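PDB 5U1T: separin from Saccharomyces cerevisiae, which cleaves the MCD1/SCC1 subunit of cohesin as a caspase-like cysteine protease at the onset of anaphase, and is held inactive by securin for most of the cell cycle. Local coordinates for residues Met80-Leu85 against Gly92-Glu97; Ile99-Glu104 against Ser130-Leu135; Leu1296-Ile1301 against Lys1345-Met1350. All blocks are in the same frame, centred on the assembly; numbering follows the deposited sequence.

Contact 1. Residues Met80-Leu85 against Gly92-Glu97; sequences MIIVKL and GLASSE
Leu85 and Ile82, one turn apart on helix 69-87, lean against Leu93, Ala94 and Glu97 of helix 91-103, and the two helices form an antiparallel helical hairpin near the N-terminal end of the separase chain. The axes of the short segments pass 8.5 Å apart with 160° between their directions, and Ala94 marks the closest backbone approach, its CA lying 5.1 Å from the CA of Ile82. The small methyl permits this: Ala94 CB meets Leu85 CB flank to flank at 3.7 Å and rests near the carbonyl oxygen of Ile82. Beyond this point the Leu85 side chain forks. With CG anti to its own carbonyl carbon (chi1 -72°), it sends CD1 over Ala94 CA and on to Glu97 CG at 3.6 Å, whereas CD2 faces Leu93 CD1. Leu85 and Glu97 cross at about a right angle, the methyl CD1 abutting the aliphatic part of the glutamate. Ile82 approaches the same glutamate nearer its root, CG1 lying 3.7 Å from Glu97 CB, while the methyl CD1 extends to the Glu97 backbone carbonyl. Thus Glu97 lends its methylenes to the apolar seam, and its chain, bent at chi2 (-66°), carries the carboxylate elsewhere: OE1 is hydrogen-bonded to His78 NE2, and OE2 lies close to Asp52 OD1, a neighbour that would probably raise the proton affinity of the pair. No hydrogen bond joins the segments. Helix 129-142 packs on Val83 and Ala94, and helix 48-64 on Ile81 and Leu93. Beside the backbone of helix 91-103, the branch methyl CG2 of Ile82 lies 4.1 Å from the carbonyl oxygen of Ala94.

Contact 2. Residues Ile99-Glu104 against Ser130-Leu135; sequences IFLFNE and SNLKIL
The Phe102 ring meets Leu132 obliquely, through CD1, which lies 4.0 Å from the leucine methyl CD2. In the plane of the ring, at its edge, sits OD1 of the next residue, Asn103, an amide oxygen that also accepts a hydrogen bond from the backbone N of Ala110. Ile116 of helix 113-117 touches both Phe102 and Leu132, adding a third apolar side chain to the group. The two main side chains run at about a right angle to each other, and CD2 of Leu132 touches the root of the phenylalanine as well, 4.1 Å from Phe102 CB. Phe102 has CG anti to the backbone N (chi1 -175°), which carries the ring across toward helix 129-142. The other methyl of Leu132, CD1, faces Leu101 CD2 at 4.3 Å. One leucine fork is therefore shared between two successive residues of helix 91-103, a methyl for each. The contact is buried but light: the backbones stay well apart, 8.6 Å between the CA atoms of Phe102 and Leu132, and side chains bridge them, without a hydrogen bond. Leu101 also packs on His78 and Leu79 of helix 69-87, linking this contact to the preceding helix. A leucine fork set against neighbouring side chains of another helix is plain apolar helix-helix packing, here in the core of the N-terminal all-helical region of separase.

Contact 3. Residues Leu1296-Ile1301 against Lys1345-Met1350; sequences LNPQEI and KYRATM
Arg1347 of helix 1332-1347 lies against the loop 1296-1301, whose Asn1297 to Glu1300 form a type I beta turn in the C50 peptidase region. The polar approach is over a face: Leu1296 O stands 3.3 Å above the guanidinium plane, offset toward its rim, and the poor angle at NE makes this no hydrogen bond. SD of Met1350 lies over the opposite face, so the flat group is layered between a carbonyl oxygen and a sulfur. Charge and hydrogen bonding are met elsewhere, NH1 pairing with Glu1248 OE1 in a salt bridge and donating to Leu1294 O. The apolar share comes from the arginine's stem, which bends at chi2 (-66°) and chi3 (-74°) and lays its CG against the loop, 3.9 Å from Pro1298 CD. Asn1297 CB lies obliquely to the guanidinium, 4.2 Å from NH2. Cut back to an alanine, this position would probably leave Glu1248 without its salt-bridge partner here, Leu1294 O without a donor, and a gap beside Pro1298. The Leu1296 side chain itself packs on Phe1303 and Leu1310 of helix 1303-1320. The loop is braced from within by an Asx turn, in which Gln1299 N donates to Asn1297 OD1 at 2.9 Å, from 60° out of the carbonyl plane.

In the fold
Contacts 1 and 2 are neighbours, their centres 10 Å apart, and share helix 91-103: its first half pairs with helix 69-87 and its end with helix 129-142. Through this shared helix the three form one packed group near the N-terminal end. The two contacts come in series along the chain and also touch, Val83 packing on Leu135 and Ile82 on Leu101. Contact 3 follows far later, in the C50 peptidase region, with its centre about 140 Å from that of contact 1 and on the opposite side of the chain's centre. The contacts thus mark two remote ends of an elongated molecule, the helical region and the protease region.

Contact 1. Residues Met80-Leu85 against Gly92-Glu97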
ATOM      1  N   MET A  80      32.959   3.124  54.509  1.00 58.66           N
ATOM      2  CA  MET A  80      33.591   2.292  55.510  1.00 59.76           C
ATOM      3  C   MET A  80      35.103   2.282  55.324  1.00 60.26           C
ATOM      4  O   MET A  80      35.847   2.232  56.293  1.00 64.69           O
ATOM      5  CB  MET A  80      33.035   0.867  55.469  1.00 60.34           C
ATOM      6  CG  MET A  80      33.356   0.038  56.727  1.00 73.62           C
ATOM      7  SD  MET A  80      32.936   0.854  58.304  1.00 71.86           S
ATOM      8  CE  MET A  80      33.473  -0.355  59.526  1.00 80.53           C
ATOM      9  N   ILE A  81      35.558   2.341  54.080  1.00 64.68           N
ATOM     10  CA  ILE A  81      36.993   2.406  53.783  1.00 62.89           C
ATOM     11  C   ILE A  81      37.618   3.679  54.342  1.00 61.09           C
ATOM     12  O   ILE A  81      38.705   3.651  54.933  1.00 58.60           O
ATOM     13  CB  ILE A  81      37.244   2.331  52.269  1.00 54.27           C
ATOM     14  CG1 ILE A  81      36.926   0.916  51.777  1.00 51.83           C
ATOM     15  CG2 ILE A  81      38.676   2.750  51.932  1.00 50.46           C
ATOM     16  CD1 ILE A  81      37.101   0.720  50.324  1.00 51.73           C
ATOM     17  N   ILE A  82      36.912   4.787  54.155  1.00 56.57           N
ATOM     18  CA  ILE A  82      37.344   6.077  54.661  1.00 56.73           C
ATOM     19  C   ILE A  82      37.455   6.075  56.196  1.00 62.41           C
ATOM     20  O   ILE A  82      38.478   6.509  56.731  1.00 62.94           O
ATOM     21  CB  ILE A  82      36.383   7.203  54.177  1.00 59.79           C
ATOM     22  CG1 ILE A  82      36.483   7.349  52.653  1.00 58.15           C
ATOM     23  CG2 ILE A  82      36.674   8.539  54.870  1.00 56.80           C
ATOM     24  CD1 ILE A  82      35.416   8.235  52.034  1.00 56.47           C
ATOM     25  N   VAL A  83      36.443   5.574  56.912  1.00 63.34           N
ATOM     26  CA  VAL A  83      36.507   5.603  58.382  1.00 62.60           C
ATOM     27  C   VAL A  83      37.596   4.659  58.906  1.00 66.54           C
ATOM     28  O   VAL A  83      38.289   4.996  59.880  1.00 61.85           O
ATOM     29  CB  VAL A  83      35.142   5.253  59.057  1.00 63.80           C
ATOM     30  CG1 VAL A  83      34.087   6.284  58.708  1.00 56.80           C
ATOM     31  CG2 VAL A  83      34.671   3.900  58.632  1.00 69.44           C
ATOM     32  N   LYS A  84      37.769   3.508  58.248  1.00 64.07           N
ATOM     33  CA  LYS A  84      38.821   2.570  58.621  1.00 63.06           C
ATOM     34  C   LYS A  84      40.193   3.205  58.453  1.00 66.59           C
ATOM     35  O   LYS A  84      41.102   2.929  59.225  1.00 69.10           O
ATOM     36  CB  LYS A  84      38.734   1.283  57.812  1.00 55.04           C
ATOM     37  CG  LYS A  84      37.503   0.486  58.143  1.00 66.34           C
ATOM     38  CD  LYS A  84      37.722  -1.011  58.074  1.00 71.72           C
ATOM     39  CE  LYS A  84      36.383  -1.733  57.939  1.00 70.59           C
ATOM     40  NZ  LYS A  84      36.466  -3.198  58.278  1.00 79.69           N
ATOM     41  N   LEU A  85      40.333   4.061  57.448  1.00 65.44           N
ATOM     42  CA  LEU A  85      41.539   4.858  57.271  1.00 61.41           C
ATOM     43  C   LEU A  85      41.702   5.858  58.402  1.00 64.41           C
ATOM     44  O   LEU A  85      42.800   6.050  58.911  1.00 61.48           O
ATOM     45  CB  LEU A  85      41.505   5.599  55.931  1.00 60.73           C
ATOM     46  CG  LEU A  85      41.701   4.712  54.704  1.00 63.83           C
ATOM     47  CD1 LEU A  85      41.385   5.459  53.424  1.00 58.08           C
ATOM     48  CD2 LEU A  85      43.104   4.169  54.686  1.00 58.07           C
ATOM     49  N   GLY A  92      45.723  11.377  55.622  1.00 60.86           N
ATOM     50  CA  GLY A  92      46.029  11.924  54.328  1.00 57.73           C
ATOM     51  C   GLY A  92      45.307  11.122  53.282  1.00 61.66           C
ATOM     52  O   GLY A  92      44.744  11.639  52.358  1.00 58.21           O
ATOM     53  N   LEU A  93      45.328   9.824  53.453  1.00 61.03           N
ATOM     54  CA  LEU A  93      44.691   8.929  52.540  1.00 60.31           C
ATOM     55  C   LEU A  93      43.193   8.995  52.642  1.00 61.19           C
ATOM     56  O   LEU A  93      42.505   8.887  51.665  1.00 59.10           O
ATOM     57  CB  LEU A  93      45.130   7.527  52.875  1.00 59.03           C
ATOM     58  CG  LEU A  93      45.840   6.760  51.797  1.00 62.63           C
ATOM     59  CD1 LEU A  93      46.253   5.435  52.370  1.00 58.96           C
ATOM     60  CD2 LEU A  93      44.864   6.541  50.677  1.00 66.27           C
ATOM     61  N   ALA A  94      42.690   9.154  53.841  1.00 59.67           N
ATOM     62  CA  ALA A  94      41.274   9.194  54.046  1.00 61.48           C
ATOM     63  C   ALA A  94      40.708  10.390  53.375  1.00 54.72           C
ATOM     64  O   ALA A  94      39.669  10.338  52.800  1.00 54.04           O
ATOM     65  CB  ALA A  94      40.970   9.230  55.517  1.00 56.52           C
ATOM     66  N   SER A  95      41.399  11.490  53.488  1.00 53.66           N
ATOM     67  CA  SER A  95      40.985  12.740  52.885  1.00 59.21           C
ATOM     68  C   SER A  95      40.826  12.629  51.356  1.00 58.65           C
ATOM     69  O   SER A  95      39.812  13.052  50.783  1.00 56.80           O
ATOM     70  CB  SER A  95      41.995  13.832  53.240  1.00 54.60           C
ATOM     71  OG  SER A  95      41.502  15.110  52.896  1.00 55.25           O
ATOM     72  N   SER A  96      41.808  12.050  50.685  1.00 50.08           N
ATOM     73  CA  SER A  96      41.707  12.039  49.246  1.00 53.55           C
ATOM     74  C   SER A  96      40.746  10.921  48.800  1.00 56.80           C
ATOM     75  O   SER A  96      40.200  10.977  47.695  1.00 53.66           O
ATOM     76  CB  SER A  96      43.093  11.919  48.608  1.00 45.52           C
ATOM     77  OG  SER A  96      43.720  10.732  49.004  1.00 56.04           O
ATOM     78  N   GLU A  97      40.507   9.946  49.677  1.00 48.74           N
ATOM     79  CA  GLU A  97      39.450   8.961  49.453  1.00 52.31           C
ATOM     80  C   GLU A  97      38.048   9.579  49.437  1.00 58.18           C
ATOM     81  O   GLU A  97      37.190   9.138  48.670  1.00 59.58           O
ATOM     82  CB  GLU A  97      39.487   7.861  50.508  1.00 52.81           C
ATOM     83  CG  GLU A  97      40.508   6.796  50.241  1.00 55.59           C
ATOM     84  CD  GLU A  97      40.184   6.000  49.013  1.00 60.34           C
ATOM     85  OE1 GLU A  97      38.998   5.990  48.595  1.00 62.36           O
ATOM     86  OE2 GLU A  97      41.117   5.384  48.463  1.00 57.93           O
TER

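Contact 2. Residues Ile99-Glu104 against Ser130-Leu135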
ATOM      1  N   ILE A  99      37.314  12.799  48.611  1.00 56.71           N
ATOM      2  CA  ILE A  99      37.307  13.483  47.322  1.00 59.48           C
ATOM      3  C   ILE A  99      37.057  12.511  46.141  1.00 51.53           C
ATOM      4  O   ILE A  99      36.240  12.795  45.271  1.00 48.77           O
ATOM      5  CB  ILE A  99      38.633  14.266  47.159  1.00 49.73           C
ATOM      6  CG1 ILE A  99      38.604  15.446  48.124  1.00 58.31           C
ATOM      7  CG2 ILE A  99      38.843  14.734  45.727  1.00 48.13           C
ATOM      8  CD1 ILE A  99      39.955  16.114  48.358  1.00 61.81           C
ATOM      9  N   PHE A 100      37.740  11.367  46.160  1.00 46.41           N
ATOM     10  CA  PHE A 100      37.580  10.308  45.172  1.00 46.40           C
ATOM     11  C   PHE A 100      36.135   9.808  45.127  1.00 53.94           C
ATOM     12  O   PHE A 100      35.535   9.733  44.058  1.00 49.93           O
ATOM     13  CB  PHE A 100      38.548   9.171  45.494  1.00 44.82           C
ATOM     14  CG  PHE A 100      38.483   7.998  44.551  1.00 52.02           C
ATOM     15  CD1 PHE A 100      38.358   8.180  43.182  1.00 51.19           C
ATOM     16  CD2 PHE A 100      38.603   6.693  45.043  1.00 52.70           C
ATOM     17  CE1 PHE A 100      38.317   7.071  42.308  1.00 49.88           C
ATOM     18  CE2 PHE A 100      38.573   5.588  44.183  1.00 54.23           C
ATOM     19  CZ  PHE A 100      38.426   5.778  42.812  1.00 47.44           C
ATOM     20  N   LEU A 101      35.578   9.504  46.299  1.00 52.71           N
ATOM     21  CA  LEU A 101      34.203   9.044  46.423  1.00 51.03           C
ATOM     22  C   LEU A 101      33.237  10.057  45.797  1.00 55.99           C
ATOM     23  O   LEU A 101      32.282   9.690  45.071  1.00 56.30           O
ATOM     24  CB  LEU A 101      33.850   8.797  47.903  1.00 48.16           C
ATOM     25  CG  LEU A 101      32.467   8.204  48.240  1.00 54.68           C
ATOM     26  CD1 LEU A 101      32.494   7.422  49.550  1.00 46.83           C
ATOM     27  CD2 LEU A 101      31.358   9.272  48.280  1.00 49.02           C
ATOM     28  N   PHE A 102      33.490  11.329  46.084  1.00 50.85           N
ATOM     29  CA  PHE A 102      32.617  12.389  45.623  1.00 47.78           C
ATOM     30  C   PHE A 102      32.732  12.593  44.120  1.00 48.95           C
ATOM     31  O   PHE A 102      31.725  12.753  43.438  1.00 48.34           O
ATOM     32  CB  PHE A 102      32.931  13.684  46.328  1.00 44.59           C
ATOM     33  CG  PHE A 102      32.004  14.797  45.985  1.00 41.81           C
ATOM     34  CD1 PHE A 102      30.844  14.987  46.705  1.00 47.11           C
ATOM     35  CD2 PHE A 102      32.297  15.674  44.953  1.00 42.07           C
ATOM     36  CE1 PHE A 102      29.990  16.027  46.404  1.00 44.63           C
ATOM     37  CE2 PHE A 102      31.448  16.721  44.644  1.00 45.53           C
ATOM     38  CZ  PHE A 102      30.292  16.897  45.372  1.00 42.50           C
ATOM     39  N   ASN A 103      33.961  12.580  43.616  1.00 48.66           N
ATOM     40  CA  ASN A 103      34.204  12.845  42.211  1.00 51.61           C
ATOM     41  C   ASN A 103      33.600  11.768  41.311  1.00 52.55           C
ATOM     42  O   ASN A 103      33.160  12.053  40.214  1.00 47.13           O
ATOM     43  CB  ASN A 103      35.697  12.984  41.952  1.00 47.19           C
ATOM     44  CG  ASN A 103      36.222  14.331  42.361  1.00 48.94           C
ATOM     45  OD1 ASN A 103      35.460  15.279  42.563  1.00 50.83           O
ATOM     46  ND2 ASN A 103      37.525  14.429  42.495  1.00 48.58           N
ATOM     47  N   GLU A 104      33.552  10.544  41.818  1.00 48.35           N
ATOM     48  CA  GLU A 104      33.056   9.415  41.076  1.00 47.93           C
ATOM     49  C   GLU A 104      31.545   9.347  41.059  1.00 52.06           C
ATOM     50  O   GLU A 104      30.994   8.450  40.465  1.00 50.93           O
ATOM     51  CB  GLU A 104      33.596   8.124  41.667  1.00 46.68           C
ATOM     52  CG  GLU A 104      35.082   7.974  41.604  1.00 41.91           C
ATOM     53  CD  GLU A 104      35.552   7.493  40.258  1.00 48.40           C
ATOM     54  OE1 GLU A 104      35.765   8.333  39.369  1.00 54.55           O
ATOM     55  OE2 GLU A 104      35.713   6.277  40.066  1.00 53.45           O
ATOM     56  N   SER A 130      25.587  14.368  53.684  1.00 61.45           N
ATOM     57  CA  SER A 130      25.571  14.588  55.119  1.00 62.36           C
ATOM     58  C   SER A 130      26.705  13.873  55.837  1.00 59.86           C
ATOM     59  O   SER A 130      27.504  14.509  56.517  1.00 59.55           O
ATOM     60  CB  SER A 130      24.224  14.131  55.682  1.00 66.45           C
ATOM     61  OG  SER A 130      24.299  13.804  57.065  1.00 75.65           O
ATOM     62  N   ASN A 131      26.793  12.558  55.682  1.00 57.25           N
ATOM     63  CA  ASN A 131      27.811  11.823  56.409  1.00 55.94           C
ATOM     64  C   ASN A 131      29.210  12.050  55.842  1.00 60.62           C
ATOM     65  O   ASN A 131      30.197  11.959  56.579  1.00 63.59           O
ATOM     66  CB  ASN A 131      27.476  10.336  56.436  1.00 58.26           C
ATOM     67  CG  ASN A 131      26.133  10.063  57.091  1.00 71.44           C
ATOM     68  OD1 ASN A 131      25.839  10.550  58.198  1.00 67.94           O
ATOM     69  ND2 ASN A 131      25.291   9.311  56.394  1.00 74.89           N
ATOM     70  N   LEU A 132      29.305  12.357  54.548  1.00 56.73           N
ATOM     71  CA  LEU A 132      30.604  12.637  53.945  1.00 57.36           C
ATOM     72  C   LEU A 132      31.219  13.889  54.581  1.00 57.60           C
ATOM     73  O   LEU A 132      32.378  13.900  54.966  1.00 53.66           O
ATOM     74  CB  LEU A 132      30.474  12.806  52.421  1.00 52.27           C
ATOM     75  CG  LEU A 132      31.789  12.838  51.627  1.00 53.31           C
ATOM     76  CD1 LEU A 132      32.559  11.515  51.737  1.00 51.56           C
ATOM     77  CD2 LEU A 132      31.563  13.220  50.164  1.00 46.74           C
ATOM     78  N   LYS A 133      30.409  14.931  54.706  1.00 51.81           N
ATOM     79  CA  LYS A 133      30.841  16.187  55.273  1.00 52.08           C
ATOM     80  C   LYS A 133      31.294  16.043  56.743  1.00 60.68           C
ATOM     81  O   LYS A 133      32.269  16.681  57.181  1.00 56.94           O
ATOM     82  CB  LYS A 133      29.713  17.210  55.145  1.00 51.21           C
ATOM     83  CG  LYS A 133      29.384  17.572  53.707  1.00 52.39           C
ATOM     84  CD  LYS A 133      28.513  18.815  53.596  1.00 54.41           C
ATOM     85  CE  LYS A 133      28.203  19.160  52.138  1.00 55.38           C
ATOM     86  NZ  LYS A 133      27.608  20.519  52.024  1.00 54.65           N
ATOM     87  N   ILE A 134      30.595  15.193  57.496  1.00 60.83           N
ATOM     88  CA  ILE A 134      30.960  14.916  58.877  1.00 56.47           C
ATOM     89  C   ILE A 134      32.325  14.221  58.915  1.00 62.15           C
ATOM     90  O   ILE A 134      33.152  14.505  59.798  1.00 66.98           O
ATOM     91  CB  ILE A 134      29.868  14.048  59.610  1.00 57.61           C
ATOM     92  CG1 ILE A 134      28.554  14.818  59.739  1.00 57.35           C
ATOM     93  CG2 ILE A 134      30.328  13.647  60.998  1.00 57.95           C
ATOM     94  CD1 ILE A 134      27.453  14.032  60.361  1.00 52.60           C
ATOM     95  N   LEU A 135      32.576  13.328  57.962  1.00 58.04           N
ATOM     96  CA  LEU A 135      33.878  12.669  57.887  1.00 59.17           C
ATOM     97  C   LEU A 135      34.970  13.687  57.526  1.00 59.14           C
ATOM     98  O   LEU A 135      36.072  13.653  58.072  1.00 59.75           O
ATOM     99  CB  LEU A 135      33.851  11.517  56.886  1.00 52.88           C
ATOM    100  CG  LEU A 135      32.842  10.397  57.202  1.00 64.66           C
ATOM    101  CD1 LEU A 135      32.603   9.441  56.008  1.00 58.27           C
ATOM    102  CD2 LEU A 135      33.310   9.629  58.402  1.00 59.06           C
TER

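Contact 3. Residues Leu1296-Ile1301 against Lys1345-Met1350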
ATOM      1  N   LEU A1296     -33.397 -29.299 -51.877  1.00 50.73           N
ATOM      2  CA  LEU A1296     -32.516 -30.390 -52.278  1.00 53.96           C
ATOM      3  C   LEU A1296     -32.395 -30.509 -53.824  1.00 61.29           C
ATOM      4  O   LEU A1296     -33.315 -30.156 -54.568  1.00 59.59           O
ATOM      5  CB  LEU A1296     -33.014 -31.718 -51.698  1.00 53.98           C
ATOM      6  CG  LEU A1296     -33.217 -31.827 -50.193  1.00 60.02           C
ATOM      7  CD1 LEU A1296     -34.197 -32.938 -49.854  1.00 56.50           C
ATOM      8  CD2 LEU A1296     -31.879 -32.059 -49.516  1.00 56.42           C
ATOM      9  N   ASN A1297     -31.251 -31.006 -54.301  1.00 63.57           N
ATOM     10  CA  ASN A1297     -31.048 -31.274 -55.719  1.00 60.38           C
ATOM     11  C   ASN A1297     -30.993 -32.774 -55.972  1.00 63.79           C
ATOM     12  O   ASN A1297     -29.997 -33.422 -55.634  1.00 65.22           O
ATOM     13  CB  ASN A1297     -29.762 -30.609 -56.221  1.00 63.09           C
ATOM     14  CG  ASN A1297     -29.513 -30.833 -57.728  1.00 68.74           C
ATOM     15  OD1 ASN A1297     -30.335 -31.442 -58.441  1.00 65.10           O
ATOM     16  ND2 ASN A1297     -28.374 -30.337 -58.213  1.00 62.26           N
ATOM     17  N   PRO A1298     -32.057 -33.332 -56.577  1.00 63.20           N
ATOM     18  CA  PRO A1298     -32.099 -34.771 -56.836  1.00 61.59           C
ATOM     19  C   PRO A1298     -30.972 -35.243 -57.735  1.00 65.27           C
ATOM     20  O   PRO A1298     -30.693 -36.436 -57.787  1.00 69.72           O
ATOM     21  CB  PRO A1298     -33.456 -34.963 -57.505  1.00 56.73           C
ATOM     22  CG  PRO A1298     -34.272 -33.844 -56.984  1.00 58.50           C
ATOM     23  CD  PRO A1298     -33.338 -32.689 -56.910  1.00 60.65           C
ATOM     24  N   GLN A1299     -30.316 -34.322 -58.424  1.00 67.09           N
ATOM     25  CA  GLN A1299     -29.290 -34.719 -59.369  1.00 66.84           C
ATOM     26  C   GLN A1299     -27.936 -34.948 -58.680  1.00 72.21           C
ATOM     27  O   GLN A1299     -27.088 -35.679 -59.199  1.00 71.20           O
ATOM     28  CB  GLN A1299     -29.182 -33.678 -60.487  1.00 72.13           C
ATOM     29  CG  GLN A1299     -30.470 -33.519 -61.317  1.00 70.91           C
ATOM     30  CD  GLN A1299     -31.170 -34.862 -61.626  1.00 77.76           C
ATOM     31  OE1 GLN A1299     -30.572 -35.773 -62.217  1.00 76.35           O
ATOM     32  NE2 GLN A1299     -32.450 -34.979 -61.229  1.00 72.23           N
ATOM     33  N   GLU A1300     -27.750 -34.342 -57.506  1.00 73.83           N
ATOM     34  CA  GLU A1300     -26.575 -34.585 -56.664  1.00 68.62           C
ATOM     35  C   GLU A1300     -26.399 -36.054 -56.261  1.00 67.95           C
ATOM     36  O   GLU A1300     -27.369 -36.788 -56.060  1.00 68.12           O
ATOM     37  CB  GLU A1300     -26.653 -33.739 -55.395  1.00 72.57           C
ATOM     38  CG  GLU A1300     -25.991 -32.381 -55.466  1.00 75.29           C
ATOM     39  CD  GLU A1300     -25.768 -31.811 -54.064  1.00 90.22           C
ATOM     40  OE1 GLU A1300     -26.249 -32.467 -53.091  1.00 85.06           O
ATOM     41  OE2 GLU A1300     -25.103 -30.737 -53.924  1.00 89.95           O
ATOM     42  N   ILE A1301     -25.144 -36.457 -56.107  1.00 66.05           N
ATOM     43  CA  ILE A1301     -24.783 -37.839 -55.820  1.00 70.34           C
ATOM     44  C   ILE A1301     -25.227 -38.314 -54.424  1.00 71.67           C
ATOM     45  O   ILE A1301     -25.609 -39.471 -54.257  1.00 67.49           O
ATOM     46  CB  ILE A1301     -23.243 -38.030 -55.965  1.00 72.04           C
ATOM     47  CG1 ILE A1301     -22.859 -39.516 -55.949  1.00 73.05           C
ATOM     48  CG2 ILE A1301     -22.489 -37.232 -54.910  1.00 69.81           C
ATOM     49  CD1 ILE A1301     -21.366 -39.755 -55.745  1.00 80.09           C
ATOM     50  N   LYS A1345     -40.380 -32.806 -59.568  1.00 60.38           N
ATOM     51  CA  LYS A1345     -41.410 -32.023 -60.244  1.00 64.62           C
ATOM     52  C   LYS A1345     -41.255 -30.537 -59.965  1.00 67.82           C
ATOM     53  O   LYS A1345     -41.522 -29.703 -60.822  1.00 73.27           O
ATOM     54  CB  LYS A1345     -42.809 -32.489 -59.824  1.00 68.05           C
ATOM     55  CG  LYS A1345     -43.958 -31.955 -60.687  1.00 67.87           C
ATOM     56  CD  LYS A1345     -45.310 -32.372 -60.115  1.00 71.29           C
ATOM     57  CE  LYS A1345     -46.442 -32.026 -61.080  1.00 84.07           C
ATOM     58  NZ  LYS A1345     -47.784 -32.544 -60.654  1.00 86.14           N
ATOM     59  N   TYR A1346     -40.814 -30.208 -58.761  1.00 74.47           N
ATOM     60  CA  TYR A1346     -40.703 -28.818 -58.350  1.00 66.42           C
ATOM     61  C   TYR A1346     -39.496 -28.158 -59.003  1.00 71.20           C
ATOM     62  O   TYR A1346     -39.602 -27.064 -59.580  1.00 70.36           O
ATOM     63  CB  TYR A1346     -40.604 -28.703 -56.831  1.00 60.60           C
ATOM     64  CG  TYR A1346     -40.259 -27.299 -56.413  1.00 68.64           C
ATOM     65  CD1 TYR A1346     -41.245 -26.328 -56.307  1.00 65.13           C
ATOM     66  CD2 TYR A1346     -38.938 -26.930 -56.166  1.00 59.95           C
ATOM     67  CE1 TYR A1346     -40.929 -25.049 -55.948  1.00 66.63           C
ATOM     68  CE2 TYR A1346     -38.625 -25.667 -55.822  1.00 58.79           C
ATOM     69  CZ  TYR A1346     -39.615 -24.727 -55.705  1.00 63.66           C
ATOM     70  OH  TYR A1346     -39.283 -23.444 -55.343  1.00 71.75           O
ATOM     71  N   ARG A1347     -38.347 -28.822 -58.881  1.00 69.56           N
ATOM     72  CA  ARG A1347     -37.114 -28.360 -59.502  1.00 67.76           C
ATOM     73  C   ARG A1347     -37.283 -28.171 -61.016  1.00 73.41           C
ATOM     74  O   ARG A1347     -36.782 -27.206 -61.582  1.00 79.67           O
ATOM     75  CB  ARG A1347     -35.978 -29.348 -59.228  1.00 65.74           C
ATOM     76  CG  ARG A1347     -35.782 -29.713 -57.759  1.00 72.20           C
ATOM     77  CD  ARG A1347     -35.326 -28.543 -56.942  1.00 68.74           C
ATOM     78  NE  ARG A1347     -33.928 -28.234 -57.192  1.00 67.16           N
ATOM     79  CZ  ARG A1347     -33.266 -27.274 -56.560  1.00 64.28           C
ATOM     80  NH1 ARG A1347     -33.878 -26.544 -55.637  1.00 67.22           N
ATOM     81  NH2 ARG A1347     -31.992 -27.045 -56.837  1.00 69.23           N
ATOM     82  N   ALA A1348     -37.995 -29.091 -61.662  1.00 75.71           N
ATOM     83  CA  ALA A1348     -38.104 -29.089 -63.114  1.00 73.30           C
ATOM     84  C   ALA A1348     -38.949 -27.923 -63.616  1.00 73.09           C
ATOM     85  O   ALA A1348     -38.955 -27.626 -64.808  1.00 76.43           O
ATOM     86  CB  ALA A1348     -38.696 -30.421 -63.607  1.00 71.95           C
ATOM     87  N   THR A1349     -39.663 -27.266 -62.708  1.00 72.26           N
ATOM     88  CA  THR A1349     -40.652 -26.280 -63.109  1.00 73.56           C
ATOM     89  C   THR A1349     -40.492 -24.972 -62.377  1.00 79.55           C
ATOM     90  O   THR A1349     -41.170 -23.994 -62.693  1.00 77.42           O
ATOM     91  CB  THR A1349     -42.070 -26.779 -62.847  1.00 78.49           C
ATOM     92  OG1 THR A1349     -43.005 -25.919 -63.508  1.00 83.44           O
ATOM     93  CG2 THR A1349     -42.355 -26.763 -61.358  1.00 80.05           C
ATOM     94  N   MET A1350     -39.606 -24.969 -61.384  1.00 86.46           N
ATOM     95  CA  MET A1350     -39.419 -23.819 -60.502  1.00 83.38           C
ATOM     96  C   MET A1350     -38.911 -22.585 -61.223  1.00 84.82           C
ATOM     97  O   MET A1350     -38.246 -22.665 -62.259  1.00 84.72           O
ATOM     98  CB  MET A1350     -38.446 -24.157 -59.381  1.00 75.25           C
ATOM     99  CG  MET A1350     -37.101 -24.586 -59.896  1.00 78.21           C
ATOM    100  SD  MET A1350     -35.839 -24.631 -58.609  1.00 87.15           S
ATOM    101  CE  MET A1350     -35.359 -22.902 -58.498  1.00 90.14           C
TER